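Keto/oxoacid ferredoxin oxidoreductase, gamma subunit (Geobacter sulfurreducens, PDB 3ON3) probably serves as the gamma subunit of a 2-oxoacid:ferredoxin oxidoreductase, which oxidises 2-oxoacids and passes the electrons to ferredoxin. Local coordinates at residues S11-Q16 against A76-A81; F115-A121 against A131-A135; R48-K53 against E80-Y85; Q70-L74 against D88-V94. All coordinates share one frame; numbering follows the deposited sequence.

Contact 1. Residues S11-Q16 against A76-A81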
loop_
_atom_site.group_PDB
_atom_site.type_symbol
_atom_site.label_atom_id
_atom_site.label_comp_id
_atom_site.label_asym_id
_atom_site.label_seq_id
_atom_site.Cartn_x
_atom_site.Cartn_y
_atom_site.Cartn_z
ATOM N N SER B 11 4.860 12.402 -1.875
ATOM C CA SER B 11 3.710 13.101 -2.430
ATOM C C SER B 11 3.898 13.451 -3.895
ATOM O O SER B 11 5.019 13.519 -4.405
ATOM C CB SER B 11 3.333 14.338 -1.595
ATOM O OG SER B 11 4.346 15.332 -1.592
ATOM N N GLY B 12 2.782 13.657 -4.570
ATOM C CA GLY B 12 2.795 14.007 -5.970
ATOM C C GLY B 12 1.378 13.860 -6.449
ATOM O O GLY B 12 0.461 14.364 -5.812
ATOM N N ALA B 13 1.199 13.147 -7.553
ATOM C CA ALA B 13 -0.120 12.985 -8.135
ATOM C C ALA B 13 -0.550 11.531 -8.067
ATOM O O ALA B 13 0.244 10.649 -7.742
ATOM C CB ALA B 13 -0.139 13.482 -9.564
ATOM N N GLY B 14 -1.811 11.302 -8.406
ATOM C CA GLY B 14 -2.465 10.027 -8.216
ATOM C C GLY B 14 -1.830 8.820 -8.843
ATOM O O GLY B 14 -1.606 7.824 -8.165
ATOM N N GLY B 15 -1.559 8.858 -10.136
ATOM C CA GLY B 15 -1.026 7.657 -10.766
ATOM C C GLY B 15 0.487 7.513 -10.724
ATOM O O GLY B 15 1.073 6.892 -11.611
ATOM N N GLN B 16 1.131 8.062 -9.699
ATOM C CA GLN B 16 2.599 8.080 -9.684
ATOM C C GLN B 16 3.279 6.935 -8.916
ATOM O O GLN B 16 4.517 6.806 -8.937
ATOM C CB GLN B 16 3.119 9.451 -9.248
ATOM C CG GLN B 16 2.963 10.495 -10.346
ATOM C CD GLN B 16 3.433 11.880 -9.926
ATOM O OE1 GLN B 16 3.440 12.226 -8.745
ATOM N NE2 GLN B 16 3.834 12.676 -10.900
ATOM N N ALA B 76 8.180 15.432 -3.099
ATOM C CA ALA B 76 7.121 16.082 -3.866
ATOM C C ALA B 76 7.433 16.026 -5.360
ATOM O O ALA B 76 8.360 16.675 -5.838
ATOM C CB ALA B 76 6.929 17.535 -3.411
ATOM N N LEU B 77 6.646 15.257 -6.102
ATOM C CA LEU B 77 6.879 15.115 -7.535
ATOM C C LEU B 77 6.172 16.208 -8.353
ATOM O O LEU B 77 6.474 16.404 -9.536
ATOM C CB LEU B 77 6.466 13.712 -8.010
ATOM C CG LEU B 77 7.391 12.548 -7.615
ATOM C CD1 LEU B 77 6.803 11.203 -8.050
ATOM C CD2 LEU B 77 8.809 12.739 -8.180
ATOM N N THR B 78 5.238 16.914 -7.714
ATOM C CA THR B 78 4.509 18.017 -8.352
ATOM C C THR B 78 4.510 19.275 -7.488
ATOM O O THR B 78 4.598 19.190 -6.264
ATOM C CB THR B 78 3.026 17.653 -8.627
ATOM O OG1 THR B 78 2.307 17.604 -7.387
ATOM C CG2 THR B 78 2.908 16.314 -9.353
ATOM N N GLN B 79 4.411 20.433 -8.138
ATOM C CA GLN B 79 4.292 21.744 -7.469
ATOM C C GLN B 79 3.160 21.769 -6.444
ATOM O O GLN B 79 3.319 22.235 -5.315
ATOM C CB GLN B 79 4.057 22.848 -8.510
ATOM C CG GLN B 79 4.105 24.268 -7.949
ATOM C CD GLN B 79 5.473 24.624 -7.406
ATOM O OE1 GLN B 79 6.439 24.737 -8.156
ATOM N NE2 GLN B 79 5.562 24.803 -6.095
ATOM N N GLU B 80 2.013 21.271 -6.882
ATOM C CA GLU B 80 0.838 21.022 -6.047
ATOM C C GLU B 80 1.142 20.279 -4.742
ATOM O O GLU B 80 0.731 20.703 -3.667
ATOM C CB GLU B 80 -0.189 20.228 -6.859
ATOM C CG GLU B 80 -0.801 20.997 -8.043
ATOM C CD GLU B 80 0.237 21.563 -9.033
ATOM O OE1 GLU B 80 1.359 21.007 -9.152
ATOM O OE2 GLU B 80 -0.083 22.577 -9.703
ATOM N N ALA B 81 1.866 19.170 -4.845
ATOM C CA ALA B 81 2.260 18.394 -3.674
ATOM C C ALA B 81 3.148 19.217 -2.750
ATOM O O ALA B 81 2.992 19.211 -1.526
ATOM C CB ALA B 81 2.985 17.137 -4.112
#
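S11 and A76 pair at the C-terminal ends of two neighbouring parallel strands, 6-12 and 71-76, in the central sheet of an alpha/beta fold. S11 O accepts from L77 N at 2.9 Å, with the donor tilted 28° from the carbonyl plane. The same oxygen also takes a CA-H...O contact from A76 CA. Past the strand ends, side chains of the two loops meet. The amide of Q16 lies against L77, and its OE1 is 3.5 Å from L77 CB. The two side chains run past each other in opposite directions. The Q16 chain is extended beyond CG (chi2 178°), long enough for its amide to reach A13 N across the turn. There OE1 accepts from A13 N at 2.7 Å. This bond is nearly straight at hydrogen, but the donor sits above the amide plane and not on a lone pair. It ties the 13-16 turn to itself and holds the amide beside L77. T78 CG2 rests against both A13 N (4.0 Å) and the Q16 amide. T78 is also the N-cap of helix 79-85: its OG1 accepts from A81 N at 3.0 Å. The capped first turn lies beside the end of strand 6-12. S11 OG has its polar partner in L75 O, on the adjacent strand. On the helix side, A81 CB sits 3.4 Å from S11 OG and 3.5 Å from G12 N.

Contact 2. Residues F115-A121 against A131-A135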
loop_
_atom_site.group_PDB
_atom_site.type_symbol
_atom_site.label_atom_id
_atom_site.label_comp_id
_atom_site.label_asym_id
_atom_site.label_seq_id
_atom_site.Cartn_x
_atom_site.Cartn_y
_atom_site.Cartn_z
ATOM N N PHE B 115 16.253 17.241 -8.543
ATOM C CA PHE B 115 16.758 16.766 -9.823
ATOM C C PHE B 115 15.634 16.253 -10.681
ATOM O O PHE B 115 14.489 16.188 -10.234
ATOM C CB PHE B 115 17.914 15.745 -9.687
ATOM C CG PHE B 115 17.501 14.350 -9.258
ATOM C CD1 PHE B 115 17.239 13.369 -10.206
ATOM C CD2 PHE B 115 17.448 14.004 -7.913
ATOM C CE1 PHE B 115 16.899 12.064 -9.832
ATOM C CE2 PHE B 115 17.109 12.702 -7.512
ATOM C CZ PHE B 115 16.830 11.726 -8.479
ATOM N N ASN B 116 15.964 15.933 -11.926
ATOM C CA ASN B 116 14.971 15.505 -12.899
ATOM C C ASN B 116 14.510 14.067 -12.678
ATOM O O ASN B 116 14.725 13.205 -13.518
ATOM C CB ASN B 116 15.505 15.697 -14.323
ATOM C CG ASN B 116 16.778 14.907 -14.588
ATOM O OD1 ASN B 116 17.466 14.459 -13.662
ATOM N ND2 ASN B 116 17.099 14.737 -15.861
ATOM N N ILE B 117 13.867 13.829 -11.540
ATOM C CA ILE B 117 13.386 12.498 -11.167
ATOM C C ILE B 117 12.568 11.813 -12.252
ATOM O O ILE B 117 12.822 10.662 -12.616
ATOM C CB ILE B 117 12.513 12.548 -9.902
ATOM C CG1 ILE B 117 13.333 13.040 -8.705
ATOM C CG2 ILE B 117 11.942 11.171 -9.611
ATOM C CD1 ILE B 117 12.506 13.407 -7.463
ATOM N N ILE B 118 11.563 12.517 -12.746
ATOM C CA ILE B 118 10.639 11.934 -13.706
ATOM C C ILE B 118 11.359 11.645 -15.021
ATOM O O ILE B 118 11.158 10.610 -15.644
ATOM C CB ILE B 118 9.405 12.851 -13.931
ATOM C CG1 ILE B 118 8.341 12.582 -12.862
ATOM C CG2 ILE B 118 8.773 12.554 -15.259
ATOM C CD1 ILE B 118 7.989 13.753 -12.011
ATOM N N ASN B 119 12.228 12.562 -15.416
ATOM C CA ASN B 119 12.906 12.480 -16.691
ATOM C C ASN B 119 14.055 11.491 -16.657
ATOM O O ASN B 119 14.412 10.903 -17.674
ATOM C CB ASN B 119 13.423 13.854 -17.081
ATOM C CG ASN B 119 13.412 14.063 -18.565
ATOM O OD1 ASN B 119 14.428 13.875 -19.234
ATOM N ND2 ASN B 119 12.255 14.439 -19.099
ATOM N N THR B 120 14.644 11.321 -15.481
ATOM C CA THR B 120 15.591 10.236 -15.281
ATOM C C THR B 120 14.884 8.922 -15.623
ATOM O O THR B 120 15.344 8.164 -16.476
ATOM C CB THR B 120 16.120 10.186 -13.834
ATOM O OG1 THR B 120 16.954 11.331 -13.582
ATOM C CG2 THR B 120 16.929 8.908 -13.611
ATOM N N ALA B 121 13.751 8.670 -14.968
ATOM C CA ALA B 121 12.977 7.464 -15.224
ATOM C C ALA B 121 12.640 7.340 -16.702
ATOM O O ALA B 121 12.818 6.274 -17.305
ATOM C CB ALA B 121 11.687 7.470 -14.383
ATOM N N ALA B 131 9.328 6.139 -12.174
ATOM C CA ALA B 131 9.823 7.382 -11.575
ATOM C C ALA B 131 9.787 7.295 -10.058
ATOM O O ALA B 131 10.686 7.786 -9.385
ATOM C CB ALA B 131 9.040 8.584 -12.077
ATOM N N ASN B 132 8.759 6.638 -9.526
ATOM C CA ASN B 132 8.673 6.389 -8.088
ATOM C C ASN B 132 9.841 5.571 -7.536
ATOM O O ASN B 132 10.172 5.698 -6.366
ATOM C CB ASN B 132 7.351 5.706 -7.731
ATOM C CG ASN B 132 7.176 4.360 -8.419
ATOM O OD1 ASN B 132 7.679 4.129 -9.525
ATOM N ND2 ASN B 132 6.459 3.462 -7.763
ATOM N N ILE B 133 10.446 4.730 -8.378
ATOM C CA ILE B 133 11.592 3.903 -7.970
ATOM C C ILE B 133 12.838 4.770 -7.934
ATOM O O ILE B 133 13.619 4.702 -7.001
ATOM C CB ILE B 133 11.829 2.670 -8.908
ATOM C CG1 ILE B 133 10.556 1.828 -9.041
ATOM C CG2 ILE B 133 12.987 1.790 -8.399
ATOM C CD1 ILE B 133 9.887 1.484 -7.694
ATOM N N VAL B 134 12.999 5.603 -8.954
ATOM C CA VAL B 134 14.015 6.650 -8.922
ATOM C C VAL B 134 13.965 7.472 -7.636
ATOM O O VAL B 134 14.980 7.653 -6.967
ATOM C CB VAL B 134 13.894 7.594 -10.096
ATOM C CG1 VAL B 134 15.050 8.620 -10.058
ATOM C CG2 VAL B 134 13.904 6.819 -11.396
ATOM N N ALA B 135 12.776 7.946 -7.279
ATOM C CA ALA B 135 12.610 8.804 -6.110
ATOM C C ALA B 135 12.947 8.041 -4.830
ATOM O O ALA B 135 13.453 8.597 -3.862
ATOM C CB ALA B 135 11.183 9.333 -6.054
#
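V134 points into the face of helix 117-125 and spreads its two methyls over different neighbours. Its first torsion, chi1 -176°, sets CG1 opposite the backbone N and turns it toward F115. CG1 reaches the ring at its edge, near the ring plane, 3.9 Å from F115 CZ. T120 CG2 and I117 CG2 also lie about 4.0 Å from V134 CG1. The other methyl, V134 CG2, rests 3.8 Å from A121 CB. The I117 and V134 side chains pass each other in opposite directions. I117 CG2 also lies 3.6 Å from A131 O and touches A135 CB. I117 CG1 covers one face of the F115 ring, toward its rim. One turn away, A121 and A131 bring the backbones close, with CA atoms 4.8 Å apart. A121 CB is only 3.4 Å from A131 CA, a tight fit, and I118 CG1 flanks A131 CB. No hydrogen bond crosses this contact. The buried T120 hydroxyl donates to N116 O and also bonds K177 of helix 164-181. N116 O thus takes both the amide and the hydroxyl of T120. The short helical segments cross at 120° with axes 8.2 Å apart. This is the close, alanine-lined packing of two successive helices, here buried against the central sheet of the alpha/beta fold, where L75 and L96 lie beneath I117.

Contact 3. Residues R48-K53 against E80-Y85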
loop_
_atom_site.group_PDB
_atom_site.type_symbol
_atom_site.label_atom_id
_atom_site.label_comp_id
_atom_site.label_asym_id
_atom_site.label_seq_id
_atom_site.Cartn_x
_atom_site.Cartn_y
_atom_site.Cartn_z
ATOM N N ARG B 48 -10.746 11.545 -5.583
ATOM C CA ARG B 48 -9.804 12.125 -4.633
ATOM C C ARG B 48 -8.528 12.594 -5.329
ATOM O O ARG B 48 -7.422 12.123 -5.026
ATOM C CB ARG B 48 -9.485 11.133 -3.513
ATOM C CG ARG B 48 -10.245 11.400 -2.222
ATOM C CD ARG B 48 -9.772 12.696 -1.582
ATOM N NE ARG B 48 -8.310 12.767 -1.505
ATOM C CZ ARG B 48 -7.639 13.717 -0.857
ATOM N NH1 ARG B 48 -6.315 13.705 -0.846
ATOM N NH2 ARG B 48 -8.291 14.680 -0.218
ATOM N N GLY B 49 -8.701 13.533 -6.257
ATOM C CA GLY B 49 -7.599 14.095 -7.015
ATOM C C GLY B 49 -6.825 15.160 -6.261
ATOM O O GLY B 49 -6.748 15.141 -5.031
ATOM N N GLY B 50 -6.255 16.098 -7.008
ATOM C CA GLY B 50 -5.346 17.083 -6.433
ATOM C C GLY B 50 -4.025 16.399 -6.087
ATOM O O GLY B 50 -3.762 15.277 -6.529
ATOM N N ALA B 51 -3.202 17.082 -5.296
ATOM C CA ALA B 51 -1.946 16.523 -4.796
ATOM C C ALA B 51 -2.225 15.486 -3.717
ATOM O O ALA B 51 -3.094 15.671 -2.867
ATOM C CB ALA B 51 -1.066 17.622 -4.244
ATOM N N SER B 52 -1.482 14.392 -3.743
ATOM C CA SER B 52 -1.763 13.287 -2.840
ATOM C C SER B 52 -0.486 12.796 -2.181
ATOM O O SER B 52 0.607 13.111 -2.643
ATOM C CB SER B 52 -2.453 12.168 -3.612
ATOM O OG SER B 52 -3.381 12.737 -4.521
ATOM N N LYS B 53 -0.624 12.043 -1.097
ATOM C CA LYS B 53 0.546 11.552 -0.376
ATOM C C LYS B 53 0.304 10.187 0.236
ATOM O O LYS B 53 -0.842 9.800 0.516
ATOM C CB LYS B 53 0.940 12.510 0.745
ATOM C CG LYS B 53 -0.104 12.593 1.859
ATOM C CD LYS B 53 0.463 13.228 3.109
ATOM C CE LYS B 53 -0.557 13.205 4.232
ATOM N NZ LYS B 53 -0.941 11.809 4.557
ATOM N N GLU B 80 2.013 21.271 -6.882
ATOM C CA GLU B 80 0.838 21.022 -6.047
ATOM C C GLU B 80 1.142 20.279 -4.742
ATOM O O GLU B 80 0.731 20.703 -3.667
ATOM C CB GLU B 80 -0.189 20.228 -6.859
ATOM C CG GLU B 80 -0.801 20.997 -8.043
ATOM C CD GLU B 80 0.237 21.563 -9.033
ATOM O OE1 GLU B 80 1.359 21.007 -9.152
ATOM O OE2 GLU B 80 -0.083 22.577 -9.703
ATOM N N ALA B 81 1.866 19.170 -4.845
ATOM C CA ALA B 81 2.260 18.394 -3.674
ATOM C C ALA B 81 3.148 19.217 -2.750
ATOM O O ALA B 81 2.992 19.211 -1.526
ATOM C CB ALA B 81 2.985 17.137 -4.112
ATOM N N CYS B 82 4.087 19.928 -3.354
ATOM C CA CYS B 82 5.038 20.726 -2.608
ATOM C C CYS B 82 4.323 21.871 -1.889
ATOM O O CYS B 82 4.548 22.121 -0.701
ATOM C CB CYS B 82 6.097 21.273 -3.560
ATOM S SG CYS B 82 7.443 22.082 -2.733
ATOM N N ASP B 83 3.468 22.570 -2.629
ATOM C CA ASP B 83 2.636 23.628 -2.056
ATOM C C ASP B 83 1.812 23.104 -0.885
ATOM O O ASP B 83 1.843 23.653 0.216
ATOM C CB ASP B 83 1.692 24.177 -3.122
ATOM C CG ASP B 83 2.423 24.887 -4.237
ATOM O OD1 ASP B 83 3.641 25.116 -4.097
ATOM O OD2 ASP B 83 1.777 25.216 -5.253
ATOM N N LYS B 84 1.087 22.024 -1.135
ATOM C CA LYS B 84 0.204 21.423 -0.142
ATOM C C LYS B 84 0.915 20.843 1.085
ATOM O O LYS B 84 0.404 20.918 2.199
ATOM C CB LYS B 84 -0.634 20.328 -0.808
ATOM C CG LYS B 84 -1.694 19.686 0.073
ATOM C CD LYS B 84 -2.625 18.842 -0.782
ATOM C CE LYS B 84 -3.768 18.244 0.030
ATOM N NZ LYS B 84 -4.774 17.557 -0.838
ATOM N N TYR B 85 2.090 20.259 0.896
ATOM C CA TYR B 85 2.638 19.414 1.947
ATOM C C TYR B 85 3.864 19.920 2.711
ATOM O O TYR B 85 4.157 19.421 3.800
ATOM C CB TYR B 85 2.882 18.027 1.392
ATOM C CG TYR B 85 1.604 17.293 1.074
ATOM C CD1 TYR B 85 0.662 17.042 2.066
ATOM C CD2 TYR B 85 1.341 16.843 -0.214
ATOM C CE1 TYR B 85 -0.518 16.368 1.782
ATOM C CE2 TYR B 85 0.177 16.167 -0.510
ATOM C CZ TYR B 85 -0.754 15.926 0.492
ATOM O OH TYR B 85 -1.919 15.238 0.199
#
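A51, at the entry to strand 52-59, presses its methyl against the backbone of helix 79-85, which covers one face of the sheet in this alpha/beta fold. This is the tight part. A51 CB lies 3.4 Å from A81 N and is also close to A81 CA. E80 CB touches the methyl as well. Beside it stands the Y85 ring, covered on both faces. K84 CG, from the same helix, sits over the ring centre, 3.8 Å above the plane. K53 CB covers the opposite face, offset toward the rim, as a CH-pi contact 4.1 Å from the centroid. With K53 chi1 at 66°, CG leaves CB along the ring, and CD ends 3.5 Å from Y85 CE1. The ammonium continues to E55, where it forms a salt bridge. Y85 also touches S11 of strand 6-12 and L74 of strand 71-76, so this one residue meets three strands. The outer side is looser and polar. There E80 leads its carboxylate away from the contact. R48 NH1 and K84 NZ are like charges 4.1 Å apart, and R48 also packs on I31 of the second subunit. The K84 chain is fully extended, which brings its ammonium over the end of the loop. K84 NZ donates to A51 O at 3.2 Å, and that carbonyl meets the donor at a C=O...N angle of 152°.

Contact 4. Residues Q70-L74 against D88-V94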
loop_
_atom_site.group_PDB
_atom_site.type_symbol
_atom_site.label_atom_id
_atom_site.label_comp_id
_atom_site.label_asym_id
_atom_site.label_seq_id
_atom_site.Cartn_x
_atom_site.Cartn_y
_atom_site.Cartn_z
ATOM N N GLN B 70 4.874 16.447 12.638
ATOM C CA GLN B 70 5.772 16.929 11.591
ATOM C C GLN B 70 6.620 15.797 11.032
ATOM O O GLN B 70 7.086 14.929 11.774
ATOM C CB GLN B 70 6.664 18.060 12.096
ATOM C CG GLN B 70 6.016 19.424 11.972
ATOM C CD GLN B 70 7.004 20.561 12.126
ATOM O OE1 GLN B 70 8.015 20.435 12.825
ATOM N NE2 GLN B 70 6.720 21.682 11.467
ATOM N N CYS B 71 6.819 15.801 9.721
ATOM C CA CYS B 71 7.588 14.734 9.107
ATOM C C CYS B 71 9.058 15.122 8.932
ATOM O O CYS B 71 9.411 16.301 8.968
ATOM C CB CYS B 71 6.939 14.245 7.809
ATOM S SG CYS B 71 7.011 15.353 6.413
ATOM N N ASP B 72 9.906 14.115 8.772
ATOM C CA ASP B 72 11.342 14.324 8.770
ATOM C C ASP B 72 11.853 14.497 7.352
ATOM O O ASP B 72 12.887 15.100 7.128
ATOM C CB ASP B 72 12.037 13.157 9.451
ATOM C CG ASP B 72 11.641 13.016 10.900
ATOM O OD1 ASP B 72 12.309 13.627 11.755
ATOM O OD2 ASP B 72 10.663 12.296 11.196
ATOM N N ALA B 73 11.089 13.995 6.395
ATOM C CA ALA B 73 11.499 14.029 5.003
ATOM C C ALA B 73 10.277 14.050 4.120
ATOM O O ALA B 73 9.250 13.457 4.448
ATOM C CB ALA B 73 12.365 12.799 4.672
ATOM N N LEU B 74 10.387 14.704 2.979
ATOM C CA LEU B 74 9.236 14.795 2.091
ATOM C C LEU B 74 9.613 14.746 0.620
ATOM O O LEU B 74 10.446 15.521 0.145
ATOM C CB LEU B 74 8.447 16.073 2.373
ATOM C CG LEU B 74 7.357 16.379 1.339
ATOM C CD1 LEU B 74 6.100 15.492 1.538
ATOM C CD2 LEU B 74 6.984 17.852 1.360
ATOM N N ASP B 88 4.266 20.800 6.640
ATOM C CA ASP B 88 4.388 19.732 7.632
ATOM C C ASP B 88 5.842 19.317 7.853
ATOM O O ASP B 88 6.213 18.877 8.936
ATOM C CB ASP B 88 3.552 18.522 7.215
ATOM C CG ASP B 88 2.096 18.881 6.954
ATOM O OD1 ASP B 88 1.578 19.815 7.612
ATOM O OD2 ASP B 88 1.472 18.231 6.087
ATOM N N LEU B 89 6.666 19.480 6.828
ATOM C CA LEU B 89 8.073 19.085 6.921
ATOM C C LEU B 89 8.830 19.924 7.955
ATOM O O LEU B 89 8.865 21.149 7.859
ATOM C CB LEU B 89 8.743 19.219 5.565
ATOM C CG LEU B 89 10.248 18.982 5.549
ATOM C CD1 LEU B 89 10.572 17.511 5.843
ATOM C CD2 LEU B 89 10.758 19.402 4.197
ATOM N N LYS B 90 9.431 19.264 8.941
ATOM C CA LYS B 90 10.132 19.967 10.003
ATOM C C LYS B 90 11.302 20.768 9.433
ATOM O O LYS B 90 11.857 20.413 8.391
ATOM C CB LYS B 90 10.634 18.986 11.063
ATOM C CG LYS B 90 11.808 18.149 10.601
ATOM C CD LYS B 90 12.534 17.490 11.767
ATOM C CE LYS B 90 13.477 16.396 11.272
ATOM N NZ LYS B 90 14.383 16.847 10.166
ATOM N N GLU B 91 11.671 21.849 10.117
ATOM C CA GLU B 91 12.804 22.678 9.707
ATOM C C GLU B 91 14.107 21.892 9.707
ATOM O O GLU B 91 14.414 21.196 10.667
ATOM C CB GLU B 91 12.946 23.894 10.625
ATOM C CG GLU B 91 13.861 24.970 10.064
ATOM C CD GLU B 91 14.794 25.546 11.110
ATOM O OE1 GLU B 91 15.366 24.756 11.891
ATOM O OE2 GLU B 91 14.957 26.783 11.147
ATOM N N GLY B 92 14.879 22.026 8.632
ATOM C CA GLY B 92 16.093 21.252 8.455
ATOM C C GLY B 92 15.795 19.848 7.953
ATOM O O GLY B 92 16.700 19.029 7.789
ATOM N N GLY B 93 14.517 19.564 7.705
ATOM C CA GLY B 93 14.110 18.264 7.209
ATOM C C GLY B 93 14.503 18.102 5.761
ATOM O O GLY B 93 14.859 19.067 5.091
ATOM N N VAL B 94 14.443 16.864 5.281
ATOM C CA VAL B 94 14.817 16.532 3.912
ATOM C C VAL B 94 13.698 16.879 2.939
ATOM O O VAL B 94 12.558 16.449 3.100
ATOM C CB VAL B 94 15.197 15.025 3.782
ATOM C CG1 VAL B 94 15.162 14.556 2.327
ATOM C CG2 VAL B 94 16.563 14.782 4.383
HETATM O O HOH W 1 9.808 22.470 12.460
#
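The Q70 amide is the main flat side-chain group here, and D88 O and K90 CA lie on the same side of it. Q70 CG is 3.1 Å from D88 O, and Q70 OE1 is 3.5 Å from K90 CB. Close to the amide plane, OE1 accepts from a water at 2.7 Å, and the same water accepts from E91 N. The water thus bridges the loop before strand 71-76 to the turn before strand 93-98, two neighbouring parallel strands of the alpha/beta sheet. The D72 carboxylate is the second flat group. Its OD1 is 3.0 Å from K90 CE, while K90 NZ stays 4.1 Å from D72 OD1, beyond a salt bridge. K90 folds back over C71 O (chi1 73°), and a bend at chi4 turns the ammonium aside. D72 OD2 is held by E7 N on strand 6-12. Behind these groups the backbones pair. C71 N bonds D88 O, and C71 O accepts from K90 N. The chain then turns through a type II turn, K90 to G93, closed by G93 N to K90 O. Beyond it V94 N bonds D72 O. A73 and V94 form the parallel bridge, and their CB atoms meet at 3.7 Å. The buried L89 brings CD1 to 3.5 Å from C71 O, near D72 O and L74. D88 makes a salt bridge with R9 of strand 6-12. One step further along the paired strands, L74 N donates to V94 O at 2.8 Å.

Overall arrangement
Contacts 1, 3 and 4 involve strands 6-12, 52-59, 71-76 and 93-98 of the central sheet; contact 2 reaches it at the end of strand 111-115. Contacts 1 and 3 share E80 and A81 of helix 79-85, and the G12 carbonyl probably bonds S52 N between them. Contact 1 is buried at the C-terminal ends of strands. Contact 3 is partly buried, with charged side chains on its outer side. Contact 4, near the start of the parallel strands, rests mostly on backbone bonds. Contact 2, also buried, joins two helices and that strand end by apolar packing, with no hydrogen bond across. It touches contact 1 where L77 meets I117. Contacts 2 and 4 lie on opposite sides of the chain's centre.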